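Local structure of cytosine deaminase (Klebsiella pneumoniae, 4R85) at residues Ile57-Thr62 with Leu100-Met105; Ala61-Gly66 with Asp308-Pro313; Val114-Asp119 with Ile142-Val147. The protein probably catalyses the hydrolytic deamination of cytosine and 5-methylcytosine at an iron(II) centre in an amidohydrolase-type barrel. All coordinates share one frame; numbering follows the deposited sequence.

Contact 1 (Ile57-Thr62 with Leu100-Met105). With FE2 (Fe (II) ion), chain H; 17E (5-methylcytosine), chain G.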
ATOM      1  N   ILE A  57     -17.347   2.691   5.126  1.00 12.62           N
ATOM      2  CA  ILE A  57     -16.942   1.412   5.705  1.00 11.24           C
ATOM      3  C   ILE A  57     -18.208   0.615   5.985  1.00 16.24           C
ATOM      4  O   ILE A  57     -19.278   1.207   6.135  1.00 13.55           O
ATOM      5  CB  ILE A  57     -16.121   1.639   6.996  1.00 17.35           C
ATOM      6  CG1 ILE A  57     -15.546   0.324   7.532  1.00 22.09           C
ATOM      7  CG2 ILE A  57     -16.950   2.394   8.047  1.00 15.48           C
ATOM      8  CD1 ILE A  57     -14.335   0.528   8.446  1.00 18.25           C
ATOM      9  N   HIS A  58     -18.103  -0.717   6.010  1.00 11.98           N
ATOM     10  CA  HIS A  58     -19.241  -1.572   6.324  1.00 13.52           C
ATOM     11  C   HIS A  58     -19.066  -2.181   7.701  1.00 13.29           C
ATOM     12  O   HIS A  58     -18.553  -3.305   7.831  1.00 14.40           O
ATOM     13  CB  HIS A  58     -19.378  -2.704   5.305  1.00 14.74           C
ATOM     14  CG  HIS A  58     -19.648  -2.234   3.908  1.00 17.09           C
ATOM     15  ND1 HIS A  58     -20.886  -2.342   3.315  1.00 14.72           N
ATOM     16  CD2 HIS A  58     -18.834  -1.675   2.983  1.00 13.30           C
ATOM     17  CE1 HIS A  58     -20.830  -1.863   2.087  1.00 13.16           C
ATOM     18  NE2 HIS A  58     -19.596  -1.449   1.862  1.00 18.66           N
ATOM     19  N   LEU A  59     -19.499  -1.455   8.726  1.00 13.37           N
ATOM     20  CA  LEU A  59     -19.332  -1.911  10.109  1.00 15.01           C
ATOM     21  C   LEU A  59     -20.187  -3.121  10.469  1.00 18.59           C
ATOM     22  O   LEU A  59     -19.862  -3.851  11.402  1.00 17.97           O
ATOM     23  CB  LEU A  59     -19.607  -0.777  11.099  1.00 19.03           C
ATOM     24  CG  LEU A  59     -18.556   0.327  11.108  1.00 18.41           C
ATOM     25  CD1 LEU A  59     -18.905   1.387  12.136  1.00 22.87           C
ATOM     26  CD2 LEU A  59     -17.174  -0.272  11.368  1.00 18.37           C
ATOM     27  N   ASP A  60     -21.280  -3.345   9.750  1.00 15.82           N
ATOM     28  CA  ASP A  60     -22.101  -4.512  10.061  1.00 17.58           C
ATOM     29  C   ASP A  60     -21.378  -5.814   9.716  1.00 18.48           C
ATOM     30  O   ASP A  60     -21.552  -6.827  10.395  1.00 21.35           O
ATOM     31  CB  ASP A  60     -23.498  -4.439   9.417  1.00 17.29           C
ATOM     32  CG  ASP A  60     -23.462  -4.391   7.892  1.00 21.46           C
ATOM     33  OD1 ASP A  60     -24.492  -4.758   7.284  1.00 18.58           O
ATOM     34  OD2 ASP A  60     -22.431  -3.994   7.300  1.00 18.32           O
ATOM     35  N   ALA A  61     -20.539  -5.768   8.684  1.00 12.85           N
ATOM     36  CA  ALA A  61     -19.862  -6.968   8.191  1.00 18.64           C
ATOM     37  C   ALA A  61     -18.429  -7.104   8.695  1.00 17.37           C
ATOM     38  O   ALA A  61     -17.776  -8.118   8.460  1.00 14.23           O
ATOM     39  CB  ALA A  61     -19.885  -7.007   6.664  1.00 18.04           C
ATOM     40  N   THR A  62     -17.943  -6.094   9.406  1.00 14.76           N
ATOM     41  CA  THR A  62     -16.543  -6.090   9.829  1.00 16.76           C
ATOM     42  C   THR A  62     -16.182  -7.293  10.723  1.00 13.57           C
ATOM     43  O   THR A  62     -16.991  -7.746  11.536  1.00 15.58           O
ATOM     44  CB  THR A  62     -16.175  -4.755  10.523  1.00 15.05           C
ATOM     45  OG1 THR A  62     -14.757  -4.675  10.689  1.00 17.65           O
ATOM     46  CG2 THR A  62     -16.856  -4.662  11.885  1.00 13.68           C
ATOM     47  N   LEU A 100     -17.755  -2.192  17.574  1.00 18.18           N
ATOM     48  CA  LEU A 100     -17.016  -1.445  18.582  1.00 19.60           C
ATOM     49  C   LEU A 100     -15.519  -1.700  18.498  1.00 19.95           C
ATOM     50  O   LEU A 100     -14.728  -0.778  18.645  1.00 19.76           O
ATOM     51  CB  LEU A 100     -17.540  -1.758  19.984  1.00 23.81           C
ATOM     52  CG  LEU A 100     -18.883  -1.096  20.290  1.00 25.24           C
ATOM     53  CD1 LEU A 100     -19.352  -1.506  21.669  1.00 22.18           C
ATOM     54  CD2 LEU A 100     -18.778   0.427  20.168  1.00 25.86           C
ATOM     55  N   LYS A 101     -15.130  -2.947  18.244  1.00 18.57           N
ATOM     56  CA  LYS A 101     -13.718  -3.272  18.070  1.00 21.91           C
ATOM     57  C   LYS A 101     -13.099  -2.535  16.882  1.00 20.70           C
ATOM     58  O   LYS A 101     -11.981  -2.018  16.961  1.00 17.91           O
ATOM     59  CB  LYS A 101     -13.539  -4.776  17.900  1.00 22.50           C
ATOM     60  CG  LYS A 101     -12.110  -5.194  17.610  1.00 24.86           C
ATOM     61  CD  LYS A 101     -11.924  -6.686  17.847  1.00 25.89           C
ATOM     62  CE  LYS A 101     -10.587  -7.175  17.308  1.00 29.08           C
ATOM     63  NZ  LYS A 101     -10.382  -8.618  17.649  1.00 36.81           N
ATOM     64  N   THR A 102     -13.829  -2.485  15.777  1.00 15.07           N
ATOM     65  CA  THR A 102     -13.327  -1.850  14.566  1.00 18.21           C
ATOM     66  C   THR A 102     -13.310  -0.322  14.722  1.00 20.46           C
ATOM     67  O   THR A 102     -12.400   0.359  14.246  1.00 14.40           O
ATOM     68  CB  THR A 102     -14.143  -2.308  13.343  1.00 15.27           C
ATOM     69  OG1 THR A 102     -13.849  -3.685  13.085  1.00 18.89           O
ATOM     70  CG2 THR A 102     -13.782  -1.506  12.100  1.00 13.97           C
ATOM     71  N   ILE A 103     -14.303   0.207  15.423  1.00 18.59           N
ATOM     72  CA  ILE A 103     -14.298   1.620  15.767  1.00 15.41           C
ATOM     73  C   ILE A 103     -13.064   1.958  16.620  1.00 15.22           C
ATOM     74  O   ILE A 103     -12.432   3.000  16.418  1.00 17.72           O
ATOM     75  CB  ILE A 103     -15.605   2.021  16.478  1.00 22.20           C
ATOM     76  CG1 ILE A 103     -16.752   2.070  15.460  1.00 17.70           C
ATOM     77  CG2 ILE A 103     -15.447   3.372  17.160  1.00 25.99           C
ATOM     78  CD1 ILE A 103     -18.124   2.189  16.088  1.00 17.58           C
ATOM     79  N   GLY A 104     -12.715   1.065  17.548  1.00 16.70           N
ATOM     80  CA  GLY A 104     -11.489   1.191  18.320  1.00 21.49           C
ATOM     81  C   GLY A 104     -10.248   1.310  17.451  1.00 26.12           C
ATOM     82  O   GLY A 104      -9.388   2.158  17.702  1.00 20.66           O
ATOM     83  N   MET A 105     -10.162   0.474  16.418  1.00 20.68           N
ATOM     84  CA  MET A 105      -9.053   0.539  15.465  1.00 15.65           C
ATOM     85  C   MET A 105      -9.019   1.875  14.744  1.00 18.12           C
ATOM     86  O   MET A 105      -7.942   2.409  14.473  1.00 17.14           O
ATOM     87  CB  MET A 105      -9.173  -0.543  14.386  1.00 17.04           C
ATOM     88  CG  MET A 105      -9.152  -1.984  14.859  1.00 22.81           C
ATOM     89  SD  MET A 105      -9.214  -3.036  13.375  1.00 27.08           S
ATOM     90  CE  MET A 105     -10.007  -4.483  14.073  1.00 27.49           C
TER
HETATM   91 FE   FE2 H 502     -18.748  -0.334   0.008  1.00 19.40          FE
HETATM   92  N1  17E G 501     -20.982  -4.919  -0.528  1.00 12.92           N
HETATM   93  C2  17E G 501     -20.810  -4.374  -1.733  1.00 13.67           C
HETATM   94  O2  17E G 501     -21.838  -4.406  -2.640  1.00 13.81           O
HETATM   95  N3  17E G 501     -19.658  -3.790  -2.080  1.00 15.01           N
HETATM   96  C4  17E G 501     -18.632  -3.744  -1.214  1.00 19.47           C
HETATM   97  N4  17E G 501     -17.406  -3.120  -1.596  1.00 20.70           N
HETATM   98  C5  17E G 501     -18.766  -4.300   0.061  1.00 13.49           C
HETATM   99  C6  17E G 501     -19.985  -4.892   0.379  1.00 14.79           C
HETATM  100  CM5 17E G 501     -17.635  -4.254   1.038  1.00 14.00           C
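Ile57 meets Thr102 where the first barrel strand of the amidohydrolase fold, 47-57, gives way to its loop and passes alongside helix 92-108; the two methyls, Ile57 CD1 and Thr102 CG2, lie 4.2 Å apart. With the next residue the chain turns to the active site. His58 carries the HxH pair of the family with His56: its NE2 binds the iron at 2.3 Å, and CM5 of 5-methylcytosine sits over one face of the ring, offset toward the rim. Leu59 returns to the helix and spreads its two methyls over successive residues, CD2 lying 3.7 Å from Thr102 CG2 and CD1 4.0 Å from Ile103 CG1. A branched apolar residue suits this place, since one methyl meets Thr102 and the other Ile103. Thr62 ends the walk. Its OG1 lies anti to the backbone N (chi1 -169°) and reaches Thr102 tip to tip. Threonine on both sides offers a methyl for packing and a hydroxyl for a buried polar link; Thr62 OG1 also bonds Ile310 O. The two hydroxyls, Thr62 OG1 and Thr102 OG1, are 2.7 Å apart, with Thr62 CG2 3.4 Å from Thr102 OG1.

Contact 2 (Ala61-Gly66 with Asp308-Pro313). With FE2 (Fe (II) ion), chain H; 17E (5-methylcytosine), chain G.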
ATOM      1  N   ALA A  61     -20.539  -5.768   8.684  1.00 12.85           N
ATOM      2  CA  ALA A  61     -19.862  -6.968   8.191  1.00 18.64           C
ATOM      3  C   ALA A  61     -18.429  -7.104   8.695  1.00 17.37           C
ATOM      4  O   ALA A  61     -17.776  -8.118   8.460  1.00 14.23           O
ATOM      5  CB  ALA A  61     -19.885  -7.007   6.664  1.00 18.04           C
ATOM      6  N   THR A  62     -17.943  -6.094   9.406  1.00 14.76           N
ATOM      7  CA  THR A  62     -16.543  -6.090   9.829  1.00 16.76           C
ATOM      8  C   THR A  62     -16.182  -7.293  10.723  1.00 13.57           C
ATOM      9  O   THR A  62     -16.991  -7.746  11.536  1.00 15.58           O
ATOM     10  CB  THR A  62     -16.175  -4.755  10.523  1.00 15.05           C
ATOM     11  OG1 THR A  62     -14.757  -4.675  10.689  1.00 17.65           O
ATOM     12  CG2 THR A  62     -16.856  -4.662  11.885  1.00 13.68           C
ATOM     13  N   LEU A  63     -14.975  -7.822  10.536  1.00 13.60           N
ATOM     14  CA  LEU A  63     -14.438  -8.903  11.370  1.00 16.12           C
ATOM     15  C   LEU A  63     -15.206 -10.218  11.211  1.00 18.04           C
ATOM     16  O   LEU A  63     -15.256 -11.017  12.142  1.00 21.42           O
ATOM     17  CB  LEU A  63     -14.387  -8.500  12.852  1.00 19.13           C
ATOM     18  CG  LEU A  63     -13.816  -7.116  13.161  1.00 15.83           C
ATOM     19  CD1 LEU A  63     -13.768  -6.853  14.663  1.00 19.77           C
ATOM     20  CD2 LEU A  63     -12.429  -6.980  12.548  1.00 18.04           C
ATOM     21  N   THR A  64     -15.814 -10.433  10.047  1.00 16.82           N
ATOM     22  CA  THR A  64     -16.558 -11.678   9.800  1.00 18.41           C
ATOM     23  C   THR A  64     -15.925 -12.516   8.691  1.00 23.03           C
ATOM     24  O   THR A  64     -16.517 -13.495   8.239  1.00 20.66           O
ATOM     25  CB  THR A  64     -18.044 -11.427   9.420  1.00 18.03           C
ATOM     26  OG1 THR A  64     -18.124 -10.753   8.159  1.00 16.66           O
ATOM     27  CG2 THR A  64     -18.763 -10.610  10.486  1.00 16.71           C
ATOM     28  N   ALA A  65     -14.729 -12.125   8.254  1.00 16.44           N
ATOM     29  CA  ALA A  65     -13.999 -12.885   7.234  1.00 19.47           C
ATOM     30  C   ALA A  65     -13.884 -14.379   7.577  1.00 20.65           C
ATOM     31  O   ALA A  65     -13.426 -14.743   8.669  1.00 20.92           O
ATOM     32  CB  ALA A  65     -12.615 -12.288   7.022  1.00 18.24           C
ATOM     33  N   GLY A  66     -14.312 -15.224   6.641  1.00 20.59           N
ATOM     34  CA  GLY A  66     -14.227 -16.672   6.779  1.00 24.68           C
ATOM     35  C   GLY A  66     -15.391 -17.348   7.488  1.00 27.93           C
ATOM     36  O   GLY A  66     -15.370 -18.568   7.705  1.00 26.42           O
ATOM     37  N   ASP A 308     -13.524   0.986   3.177  1.00 13.09           N
ATOM     38  CA  ASP A 308     -14.585   0.061   2.744  1.00 13.73           C
ATOM     39  C   ASP A 308     -14.754  -1.136   3.691  1.00 15.11           C
ATOM     40  O   ASP A 308     -15.800  -1.304   4.327  1.00 16.33           O
ATOM     41  CB  ASP A 308     -14.342  -0.423   1.296  1.00 19.91           C
ATOM     42  CG  ASP A 308     -15.586  -0.975   0.651  1.00 19.52           C
ATOM     43  OD1 ASP A 308     -15.498  -1.873  -0.215  1.00 19.67           O
ATOM     44  OD2 ASP A 308     -16.666  -0.501   1.012  1.00 17.26           O
ATOM     45  N   SER A 309     -13.722  -1.963   3.783  1.00 14.92           N
ATOM     46  CA  SER A 309     -13.809  -3.204   4.542  1.00 19.73           C
ATOM     47  C   SER A 309     -12.669  -3.385   5.521  1.00 15.58           C
ATOM     48  O   SER A 309     -11.533  -3.047   5.229  1.00 14.75           O
ATOM     49  CB  SER A 309     -13.770  -4.395   3.588  1.00 17.32           C
ATOM     50  OG  SER A 309     -14.960  -4.482   2.838  1.00 16.84           O
ATOM     51  N   ILE A 310     -12.979  -3.964   6.673  1.00 13.23           N
ATOM     52  CA  ILE A 310     -11.952  -4.492   7.550  1.00 13.21           C
ATOM     53  C   ILE A 310     -12.302  -5.934   7.924  1.00 18.61           C
ATOM     54  O   ILE A 310     -13.273  -6.185   8.645  1.00 14.74           O
ATOM     55  CB  ILE A 310     -11.756  -3.606   8.794  1.00 15.53           C
ATOM     56  CG1 ILE A 310     -11.199  -2.236   8.362  1.00 17.65           C
ATOM     57  CG2 ILE A 310     -10.819  -4.281   9.787  1.00 17.47           C
ATOM     58  CD1 ILE A 310     -10.864  -1.281   9.511  1.00 19.56           C
ATOM     59  N   GLN A 311     -11.511  -6.866   7.393  1.00 17.62           N
ATOM     60  CA  GLN A 311     -11.637  -8.297   7.652  1.00 14.91           C
ATOM     61  C   GLN A 311     -13.055  -8.824   7.472  1.00 14.06           C
ATOM     62  O   GLN A 311     -13.643  -9.387   8.395  1.00 17.38           O
ATOM     63  CB  GLN A 311     -11.110  -8.628   9.049  1.00 16.21           C
ATOM     64  CG  GLN A 311      -9.648  -8.267   9.246  1.00 17.15           C
ATOM     65  CD  GLN A 311      -9.166  -8.530  10.660  1.00 23.26           C
ATOM     66  OE1 GLN A 311      -9.071  -7.611  11.476  1.00 28.25           O
ATOM     67  NE2 GLN A 311      -8.849  -9.785  10.954  1.00 27.68           N
ATOM     68  N   ASP A 312     -13.600  -8.665   6.275  1.00 13.14           N
ATOM     69  CA  ASP A 312     -14.996  -9.011   6.061  1.00 15.78           C
ATOM     70  C   ASP A 312     -15.130 -10.011   4.884  1.00 17.05           C
ATOM     71  O   ASP A 312     -14.104 -10.500   4.386  1.00 14.23           O
ATOM     72  CB  ASP A 312     -15.839  -7.711   5.948  1.00 14.44           C
ATOM     73  CG  ASP A 312     -15.658  -6.981   4.622  1.00 20.53           C
ATOM     74  OD1 ASP A 312     -16.207  -5.862   4.496  1.00 21.44           O
ATOM     75  OD2 ASP A 312     -14.994  -7.504   3.703  1.00 20.67           O
ATOM     76  N   PRO A 313     -16.366 -10.337   4.442  1.00 16.05           N
ATOM     77  CA  PRO A 313     -16.423 -11.357   3.380  1.00 17.41           C
ATOM     78  C   PRO A 313     -15.792 -10.926   2.042  1.00 20.07           C
ATOM     79  O   PRO A 313     -15.527 -11.787   1.210  1.00 21.01           O
ATOM     80  CB  PRO A 313     -17.928 -11.569   3.177  1.00 17.39           C
ATOM     81  CG  PRO A 313     -18.558 -11.133   4.456  1.00 16.07           C
ATOM     82  CD  PRO A 313     -17.717  -9.997   4.940  1.00 15.93           C
TER
HETATM   83 FE   FE2 H 502     -18.748  -0.334   0.008  1.00 19.40          FE
HETATM   84  N1  17E G 501     -20.982  -4.919  -0.528  1.00 12.92           N
HETATM   85  C2  17E G 501     -20.810  -4.374  -1.733  1.00 13.67           C
HETATM   86  O2  17E G 501     -21.838  -4.406  -2.640  1.00 13.81           O
HETATM   87  N3  17E G 501     -19.658  -3.790  -2.080  1.00 15.01           N
HETATM   88  C4  17E G 501     -18.632  -3.744  -1.214  1.00 19.47           C
HETATM   89  N4  17E G 501     -17.406  -3.120  -1.596  1.00 20.70           N
HETATM   90  C5  17E G 501     -18.766  -4.300   0.061  1.00 13.49           C
HETATM   91  C6  17E G 501     -19.985  -4.892   0.379  1.00 14.79           C
HETATM   92  CM5 17E G 501     -17.635  -4.254   1.038  1.00 14.00           C
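A chi1 of 66° puts Thr64 OG1 between its backbone N and carbonyl carbon, where it rests 3.3 Å from Pro313 CD and bonds Ala61 O at 2.7 Å across the type II turn 61-64. Thr62 is rotated differently: its OG1, anti to the backbone N, donates to Ile310 O at 2.9 Å, the two side chains lying side by side and pointing the same way. The same hydroxyl also meets Thr102 OG1 of helix 92-108. Ile310 O is gripped twice, since Leu63 N also donates to it, at 3.0 Å and within the carbonyl plane. Two residues after Leu63, Ala65 N donates to the next carbonyl, Gln311 O, from above its plane, at 2.9 Å.

Side chains fill in around this backbone grip. Leu63 CD2 meets OE1 at the amide end of Gln311, while Ala61 CB packs on the ring of Pro313. A small residue suits Ala65, just after the turn, where its CA is 4.2 Å from that of Asp312. The amide of Gln311 also reaches the second subunit, where NE2 makes a weak hydrogen bond to Tyr381 OH.

The N-terminal end of 308-313 belongs to the active site. Asp308 divides its carboxylate, OD2 binding the iron at 2.3 Å and OD1 accepting from N4 of 5-methylcytosine at 2.7 Å, the amino group lost on deamination. This is the metal-binding aspartate after the last barrel strand of the amidohydrolase fold, whose loop here is bonded to the one after the first strand.

Contact 3 (Val114-Asp119 with Ile142-Val147)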
ATOM      1  N   VAL A 114     -17.068   8.935  10.813  1.00 14.74           N
ATOM      2  CA  VAL A 114     -17.256   7.664  10.139  1.00 15.40           C
ATOM      3  C   VAL A 114     -18.637   7.600   9.504  1.00 15.94           C
ATOM      4  O   VAL A 114     -19.624   7.959  10.129  1.00 16.34           O
ATOM      5  CB  VAL A 114     -17.146   6.493  11.143  1.00 16.08           C
ATOM      6  CG1 VAL A 114     -17.424   5.140  10.452  1.00 16.03           C
ATOM      7  CG2 VAL A 114     -15.787   6.483  11.825  1.00 13.94           C
ATOM      8  N   ARG A 115     -18.705   7.136   8.263  1.00 14.91           N
ATOM      9  CA  ARG A 115     -19.991   6.828   7.656  1.00 15.64           C
ATOM     10  C   ARG A 115     -20.029   5.332   7.360  1.00 14.52           C
ATOM     11  O   ARG A 115     -19.213   4.829   6.583  1.00 12.19           O
ATOM     12  CB  ARG A 115     -20.209   7.646   6.380  1.00 14.81           C
ATOM     13  CG  ARG A 115     -21.475   7.257   5.614  1.00 17.22           C
ATOM     14  CD  ARG A 115     -21.630   8.100   4.347  1.00 16.17           C
ATOM     15  NE  ARG A 115     -22.134   9.441   4.645  1.00 14.67           N
ATOM     16  CZ  ARG A 115     -22.344  10.363   3.716  1.00 15.53           C
ATOM     17  NH1 ARG A 115     -22.070  10.078   2.447  1.00 12.50           N
ATOM     18  NH2 ARG A 115     -22.812  11.562   4.052  1.00 16.17           N
ATOM     19  N   THR A 116     -20.949   4.616   8.001  1.00 14.58           N
ATOM     20  CA  THR A 116     -21.023   3.176   7.798  1.00 14.78           C
ATOM     21  C   THR A 116     -22.235   2.837   6.960  1.00 12.52           C
ATOM     22  O   THR A 116     -23.300   3.423   7.138  1.00 13.46           O
ATOM     23  CB  THR A 116     -21.078   2.371   9.126  1.00 12.19           C
ATOM     24  OG1 THR A 116     -21.041   0.970   8.829  1.00 14.76           O
ATOM     25  CG2 THR A 116     -22.352   2.667   9.909  1.00 13.92           C
ATOM     26  N   HIS A 117     -22.057   1.916   6.022  1.00 13.02           N
ATOM     27  CA  HIS A 117     -23.192   1.316   5.340  1.00 15.15           C
ATOM     28  C   HIS A 117     -23.660   0.120   6.169  1.00 20.54           C
ATOM     29  O   HIS A 117     -22.844  -0.570   6.785  1.00 23.09           O
ATOM     30  CB  HIS A 117     -22.803   0.904   3.911  1.00 13.58           C
ATOM     31  CG  HIS A 117     -22.438   2.073   3.050  1.00 14.64           C
ATOM     32  ND1 HIS A 117     -23.264   2.554   2.058  1.00 16.58           N
ATOM     33  CD2 HIS A 117     -21.366   2.900   3.083  1.00 14.41           C
ATOM     34  CE1 HIS A 117     -22.705   3.618   1.502  1.00 14.30           C
ATOM     35  NE2 HIS A 117     -21.554   3.847   2.106  1.00 17.35           N
ATOM     36  N   VAL A 118     -24.974  -0.089   6.228  1.00 14.12           N
ATOM     37  CA  VAL A 118     -25.542  -1.242   6.918  1.00 16.22           C
ATOM     38  C   VAL A 118     -26.527  -1.929   5.990  1.00 14.22           C
ATOM     39  O   VAL A 118     -27.417  -1.282   5.456  1.00 12.11           O
ATOM     40  CB  VAL A 118     -26.311  -0.835   8.188  1.00 18.23           C
ATOM     41  CG1 VAL A 118     -26.799  -2.090   8.942  1.00 15.04           C
ATOM     42  CG2 VAL A 118     -25.445   0.024   9.070  1.00 25.71           C
ATOM     43  N   ASP A 119     -26.374  -3.238   5.807  1.00 14.73           N
ATOM     44  CA  ASP A 119     -27.241  -3.995   4.910  1.00 17.90           C
ATOM     45  C   ASP A 119     -28.667  -4.041   5.473  1.00 18.51           C
ATOM     46  O   ASP A 119     -28.893  -4.562   6.564  1.00 18.80           O
ATOM     47  CB  ASP A 119     -26.664  -5.404   4.708  1.00 14.37           C
ATOM     48  CG  ASP A 119     -27.486  -6.266   3.765  1.00 17.45           C
ATOM     49  OD1 ASP A 119     -27.153  -7.469   3.655  1.00 18.31           O
ATOM     50  OD2 ASP A 119     -28.446  -5.771   3.131  1.00 13.97           O
ATOM     51  N   ILE A 142     -16.312   8.917  18.189  1.00 24.25           N
ATOM     52  CA  ILE A 142     -16.553   9.260  16.791  1.00 19.63           C
ATOM     53  C   ILE A 142     -17.938   9.845  16.562  1.00 20.26           C
ATOM     54  O   ILE A 142     -18.843   9.675  17.373  1.00 21.32           O
ATOM     55  CB  ILE A 142     -16.466   8.007  15.887  1.00 20.62           C
ATOM     56  CG1 ILE A 142     -17.607   7.041  16.226  1.00 19.20           C
ATOM     57  CG2 ILE A 142     -15.105   7.334  16.004  1.00 19.88           C
ATOM     58  CD1 ILE A 142     -17.659   5.792  15.341  1.00 21.20           C
ATOM     59  N   ASP A 143     -18.092  10.527  15.433  1.00 18.73           N
ATOM     60  CA  ASP A 143     -19.406  10.926  14.956  1.00 20.25           C
ATOM     61  C   ASP A 143     -19.783   9.971  13.824  1.00 20.88           C
ATOM     62  O   ASP A 143     -19.185  10.005  12.746  1.00 17.63           O
ATOM     63  CB  ASP A 143     -19.385  12.376  14.462  1.00 20.47           C
ATOM     64  CG  ASP A 143     -19.156  13.372  15.588  1.00 32.47           C
ATOM     65  OD1 ASP A 143     -18.006  13.836  15.769  1.00 37.83           O
ATOM     66  OD2 ASP A 143     -20.131  13.685  16.296  1.00 37.07           O
ATOM     67  N   LEU A 144     -20.766   9.114  14.078  1.00 20.00           N
ATOM     68  CA  LEU A 144     -21.122   8.059  13.131  1.00 19.21           C
ATOM     69  C   LEU A 144     -22.337   8.415  12.276  1.00 20.85           C
ATOM     70  O   LEU A 144     -23.388   8.765  12.807  1.00 23.21           O
ATOM     71  CB  LEU A 144     -21.402   6.758  13.894  1.00 15.67           C
ATOM     72  CG  LEU A 144     -21.738   5.508  13.070  1.00 14.03           C
ATOM     73  CD1 LEU A 144     -20.560   5.129  12.171  1.00 13.46           C
ATOM     74  CD2 LEU A 144     -22.107   4.348  13.998  1.00 21.32           C
ATOM     75  N   GLN A 145     -22.197   8.311  10.956  1.00 13.41           N
ATOM     76  CA  GLN A 145     -23.357   8.378  10.068  1.00 15.83           C
ATOM     77  C   GLN A 145     -23.729   6.985   9.596  1.00 16.37           C
ATOM     78  O   GLN A 145     -22.858   6.157   9.346  1.00 18.57           O
ATOM     79  CB  GLN A 145     -23.067   9.251   8.853  1.00 16.49           C
ATOM     80  CG  GLN A 145     -22.828  10.704   9.215  1.00 13.14           C
ATOM     81  CD  GLN A 145     -22.673  11.583   7.985  1.00 14.13           C
ATOM     82  OE1 GLN A 145     -22.880  11.136   6.852  1.00 16.36           O
ATOM     83  NE2 GLN A 145     -22.313  12.844   8.205  1.00 15.98           N
ATOM     84  N   ILE A 146     -25.022   6.730   9.453  1.00 14.72           N
ATOM     85  CA  ILE A 146     -25.469   5.401   9.028  1.00 12.91           C
ATOM     86  C   ILE A 146     -26.233   5.430   7.710  1.00 13.87           C
ATOM     87  O   ILE A 146     -27.211   6.161   7.573  1.00 14.29           O
ATOM     88  CB  ILE A 146     -26.352   4.750  10.100  1.00 15.25           C
ATOM     89  CG1 ILE A 146     -25.524   4.474  11.357  1.00 17.45           C
ATOM     90  CG2 ILE A 146     -27.000   3.474   9.558  1.00 16.00           C
ATOM     91  CD1 ILE A 146     -26.362   4.287  12.601  1.00 15.77           C
ATOM     92  N   VAL A 147     -25.784   4.611   6.759  1.00 12.80           N
ATOM     93  CA  VAL A 147     -26.423   4.496   5.452  1.00 12.98           C
ATOM     94  C   VAL A 147     -27.288   3.230   5.362  1.00 17.91           C
ATOM     95  O   VAL A 147     -26.801   2.121   5.611  1.00 14.50           O
ATOM     96  CB  VAL A 147     -25.380   4.401   4.322  1.00 13.12           C
ATOM     97  CG1 VAL A 147     -26.066   4.521   2.950  1.00 11.98           C
ATOM     98  CG2 VAL A 147     -24.272   5.473   4.473  1.00 15.04           C
TER
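A right-handed beta-alpha-beta unit of the TIM-type barrel brings strands 111-119 and 143-149 side by side, parallel, with their segment axes 27° apart; Val114 pairs with Leu144 and His117 with Val147. Backbone bonds alternate between the strands, from Val114 N to Asp143 O at 3.1 Å through to Val118 N with Val147 O at 2.9 Å.

Arg115 and Gln145 share the face that carries His117 and Val147. The arginine chain bends at chi3 (-78°), placing NE so that it and NH2 approach side-on and both donate to the single oxygen Gln145 OE1, at 2.9 and 2.8 Å. That oxygen lies in the guanidinium plane, while NH1 makes a salt bridge to Asp207, so the group is held on two sides and its rotation is fixed. Asp207 probably balances this buried charge. Val147 fits between its neighbours: CG2 lies 3.5 Å from Arg115 CG and makes a CH-pi contact 3.8 Å above the His117 ring centre, 8° off its normal, with CG1 nearest ND1.

The face of Val114, Leu144 and Ile146 is mainly apolar; Thr116 there packs CG2 on Leu144 CD1 while its OG1 bonds Leu59 N and Ile57 O. Val114 CG1 packs on Leu144 CD1 at 3.6 Å, and Val118 CG2 on Ile146 CG2. Branched Val118 and Ile146 also meet Leu131 and Leu128 of covering helix 126-137, while strands 47-57 and 174-175 flank the pair.

How the contacts relate
From the N terminus, strand 47-57 leads into the loop that opens contacts 1 and 2, which share Ala61 and Thr62. Contact 1 closes first, tying that loop to helix 92-108; contact 2 has opened by then, so the two cross. The chain then enters strand 111-119 and contact 3, which closes after helix 126-137 and pairs the second and third barrel strands. Contact 2 closes last, on the loop after strand 303-305, so the whole of contact 3 falls within its span. Contact 1 touches both others through probable backbone hydrogen bonds, His58 N to Asp308 O of contact 2 and His117 N of contact 3 to Ile57 O. Contacts 2 and 3 do not touch.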